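Local coordinates for protein beta sliding clamp (Bartonella birtlesii LL-WM9, PDB 6PTR) that forms a ring-shaped head-to-tail homodimer around DNA that probably tethers DNA polymerase for processive replication, and binds the antibiotic griselimycin, at the interface of chains A and B. Numbering follows the deposited sequence. Chains: chain A/B, Beta sliding clamp.

The interface of chains A and B. Residues chain A 81, 85, 116-119; chain B 287-288, 313-315.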
ATOM      1  N   LEU A  81      -6.684   0.109  18.409  1.00 19.13           N
ATOM      2  CA  LEU A  81      -6.905  -1.272  18.835  1.00 15.68           C
ATOM      3  C   LEU A  81      -8.389  -1.607  18.860  1.00 17.38           C
ATOM      4  O   LEU A  81      -8.811  -2.655  18.366  1.00 18.26           O
ATOM      5  CB  LEU A  81      -6.287  -1.506  20.221  1.00 15.89           C
ATOM      6  CG  LEU A  81      -6.536  -2.902  20.821  1.00 16.42           C
ATOM      7  CD1 LEU A  81      -6.013  -4.025  19.914  1.00 23.09           C
ATOM      8  CD2 LEU A  81      -5.866  -2.968  22.206  1.00 18.68           C
ATOM      9  N   ILE A  85     -10.206  -4.451  16.562  1.00 17.58           N
ATOM     10  CA  ILE A  85     -11.026  -5.511  17.141  1.00 18.07           C
ATOM     11  C   ILE A  85     -12.401  -5.534  16.487  1.00 20.85           C
ATOM     12  O   ILE A  85     -12.876  -6.583  16.028  1.00 21.42           O
ATOM     13  CB  ILE A  85     -11.127  -5.329  18.665  1.00 18.96           C
ATOM     14  CG1 ILE A  85      -9.788  -5.712  19.311  1.00 17.26           C
ATOM     15  CG2 ILE A  85     -12.317  -6.140  19.226  1.00 21.76           C
ATOM     16  CD1 ILE A  85      -9.702  -5.319  20.817  1.00 18.16           C
ATOM     17  N   PHE A 116     -12.928  -9.718  25.133  1.00 15.66           N
ATOM     18  CA  PHE A 116     -11.711  -8.961  25.367  1.00 14.68           C
ATOM     19  C   PHE A 116     -11.809  -8.236  26.701  1.00 17.20           C
ATOM     20  O   PHE A 116     -12.882  -7.768  27.086  1.00 19.93           O
ATOM     21  CB  PHE A 116     -11.485  -7.899  24.275  1.00 18.82           C
ATOM     22  CG  PHE A 116     -11.307  -8.459  22.902  1.00 19.22           C
ATOM     23  CD1 PHE A 116     -12.411  -8.744  22.098  1.00 19.99           C
ATOM     24  CD2 PHE A 116     -10.026  -8.710  22.412  1.00 17.07           C
ATOM     25  CE1 PHE A 116     -12.239  -9.286  20.805  1.00 20.69           C
ATOM     26  CE2 PHE A 116      -9.850  -9.250  21.116  1.00 17.32           C
ATOM     27  CZ  PHE A 116     -10.958  -9.534  20.326  1.00 19.72           C
ATOM     28  N   GLN A 117     -10.678  -8.133  27.394  1.00 17.54           N
ATOM     29  CA  GLN A 117     -10.547  -7.236  28.543  1.00 19.56           C
ATOM     30  C   GLN A 117      -9.429  -6.259  28.201  1.00 18.82           C
ATOM     31  O   GLN A 117      -8.265  -6.653  28.125  1.00 19.14           O
ATOM     32  CB  GLN A 117     -10.239  -8.008  29.827  1.00 20.85           C
ATOM     33  CG  GLN A 117     -11.346  -8.920  30.256  1.00 27.67           C
ATOM     34  CD  GLN A 117     -12.454  -8.165  30.954  1.00 42.30           C
ATOM     35  OE1 GLN A 117     -13.619  -8.535  30.864  1.00 48.84           O
ATOM     36  NE2 GLN A 117     -12.093  -7.098  31.659  1.00 48.62           N
ATOM     37  N   LEU A 118      -9.768  -5.004  27.930  1.00 20.16           N
ATOM     38  CA  LEU A 118      -8.757  -4.051  27.479  1.00 17.13           C
ATOM     39  C   LEU A 118      -8.387  -3.081  28.591  1.00 16.54           C
ATOM     40  O   LEU A 118      -9.257  -2.585  29.306  1.00 21.32           O
ATOM     41  CB  LEU A 118      -9.244  -3.241  26.275  1.00 17.48           C
ATOM     42  CG  LEU A 118      -9.630  -4.031  25.013  1.00 18.49           C
ATOM     43  CD1 LEU A 118      -9.922  -3.032  23.888  1.00 22.81           C
ATOM     44  CD2 LEU A 118      -8.490  -4.951  24.658  1.00 18.79           C
ATOM     45  N   GLN A 119      -7.091  -2.830  28.721  1.00 16.51           N
ATOM     46  CA  GLN A 119      -6.606  -1.786  29.611  1.00 19.43           C
ATOM     47  C   GLN A 119      -7.202  -0.454  29.188  1.00 23.34           C
ATOM     48  O   GLN A 119      -7.123  -0.081  28.019  1.00 20.89           O
ATOM     49  CB  GLN A 119      -5.087  -1.743  29.545  1.00 17.18           C
ATOM     50  CG  GLN A 119      -4.444  -2.943  30.239  1.00 20.42           C
ATOM     51  CD  GLN A 119      -2.939  -2.963  30.056  1.00 29.56           C
ATOM     52  OE1 GLN A 119      -2.343  -1.969  29.639  1.00 32.34           O
ATOM     53  NE2 GLN A 119      -2.321  -4.098  30.349  1.00 24.73           N
TER
ATOM     54  N   THR B 287      -5.561 -10.036  18.011  1.00 15.59           N
ATOM     55  CA  THR B 287      -5.552  -8.614  17.679  1.00 16.65           C
ATOM     56  C   THR B 287      -4.795  -7.814  18.732  1.00 19.53           C
ATOM     57  O   THR B 287      -4.233  -6.754  18.415  1.00 20.05           O
ATOM     58  CB  THR B 287      -6.984  -8.082  17.559  1.00 17.14           C
ATOM     59  OG1 THR B 287      -7.772  -8.940  16.711  1.00 19.15           O
ATOM     60  CG2 THR B 287      -7.014  -6.666  16.958  1.00 18.88           C
ATOM     61  N   ILE B 288      -4.773  -8.295  19.984  1.00 17.50           N
ATOM     62  CA  ILE B 288      -4.130  -7.519  21.052  1.00 15.30           C
ATOM     63  C   ILE B 288      -2.631  -7.753  21.140  1.00 23.52           C
ATOM     64  O   ILE B 288      -1.976  -7.155  22.005  1.00 21.09           O
ATOM     65  CB  ILE B 288      -4.763  -7.819  22.433  1.00 18.02           C
ATOM     66  CG1 ILE B 288      -4.564  -9.283  22.790  1.00 14.34           C
ATOM     67  CG2 ILE B 288      -6.255  -7.525  22.422  1.00 19.27           C
ATOM     68  CD1 ILE B 288      -4.956  -9.583  24.259  1.00 18.34           C
ATOM     69  N   ASP B 313       0.748  -4.957  27.520  1.00 18.35           N
ATOM     70  CA  ASP B 313       0.548  -3.595  27.079  1.00 24.09           C
ATOM     71  C   ASP B 313      -0.884  -3.311  26.656  1.00 19.90           C
ATOM     72  O   ASP B 313      -1.203  -2.141  26.414  1.00 28.07           O
ATOM     73  CB  ASP B 313       1.493  -3.270  25.914  1.00 26.25           C
ATOM     74  CG  ASP B 313       2.954  -3.369  26.305  1.00 31.42           C
ATOM     75  OD1 ASP B 313       3.292  -3.024  27.462  1.00 27.00           O
ATOM     76  OD2 ASP B 313       3.765  -3.785  25.451  1.00 29.49           O
ATOM     77  N   SER B 314      -1.753  -4.326  26.567  1.00 17.25           N
ATOM     78  CA  SER B 314      -3.106  -4.082  26.070  0.59 18.28           C
ATOM     79  C   SER B 314      -4.216  -4.793  26.833  1.00 17.02           C
ATOM     80  O   SER B 314      -5.330  -4.258  26.889  1.00 19.64           O
ATOM     81  CB  SER B 314      -3.208  -4.473  24.589  0.59 17.68           C
ATOM     82  OG  SER B 314      -2.974  -5.851  24.406  0.59 17.57           O
ATOM     83  N   GLY B 315      -3.985  -5.967  27.392  1.00 15.39           N
ATOM     84  CA  GLY B 315      -5.064  -6.661  28.077  1.00 16.84           C
ATOM     85  C   GLY B 315      -5.100  -8.135  27.740  1.00 18.03           C
ATOM     86  O   GLY B 315      -4.050  -8.768  27.601  1.00 19.03           O
TER
HETATM   87  O   HOH W   1      -5.772  -1.619  25.893  1.00 21.43           O
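Antiparallel bridging of A:Leu118, in strand 114-118, with B:Gly315, the first residue of strand 315-322, joins the two chains edge to edge, and the amide N of A:Gln119 donates a nearly straight hydrogen bond to the carbonyl O of B:Ser314 at 2.9 Å. The donor lies above the carbonyl plane, 37° out of it, and the same oxygen also meets a water that reaches the carbonyl O of A:Gln119, so two polar partners grip it. Beyond CG the side chain of A:Gln119 runs extended alongside the B:Ser314 backbone. B:Ser314 turns its hydroxyl back into its own chain: OG, placed between backbone N and carbonyl carbon (chi1 63°), donates in plane to a lone pair of B:Ile288 O at 2.9 Å, tying the loop residue just before the strand to 3-10 helix 286-288. Its CB meets CD2 of A:Leu81 at 3.9 Å, while the other branch tip of that leucine, CD1, lies 3.6 Å from the backbone carbonyl O of B:Thr287, with the methyl CG2 of that threonine a little farther off. With CG anti to the backbone N (chi1 176°), A:Leu81 reaches from helix 79-88 to both the B:Thr287 and B:Ser314 segments. One turn on, A:Ile85 CG1 touches B:Thr287 CG2 at 3.8 Å, while CG2 of A:Ile85 lies over a face of the A:Phe116 ring, toward the rim. B:Ile288 CG2 lies 4.0 Å from CD2 of that ring and also approaches CD2 of A:Leu118. Strand pairing backed by this apolar layer helps close the head-to-tail dimer; the same contact, chains exchanged, does so at the ring's other junction.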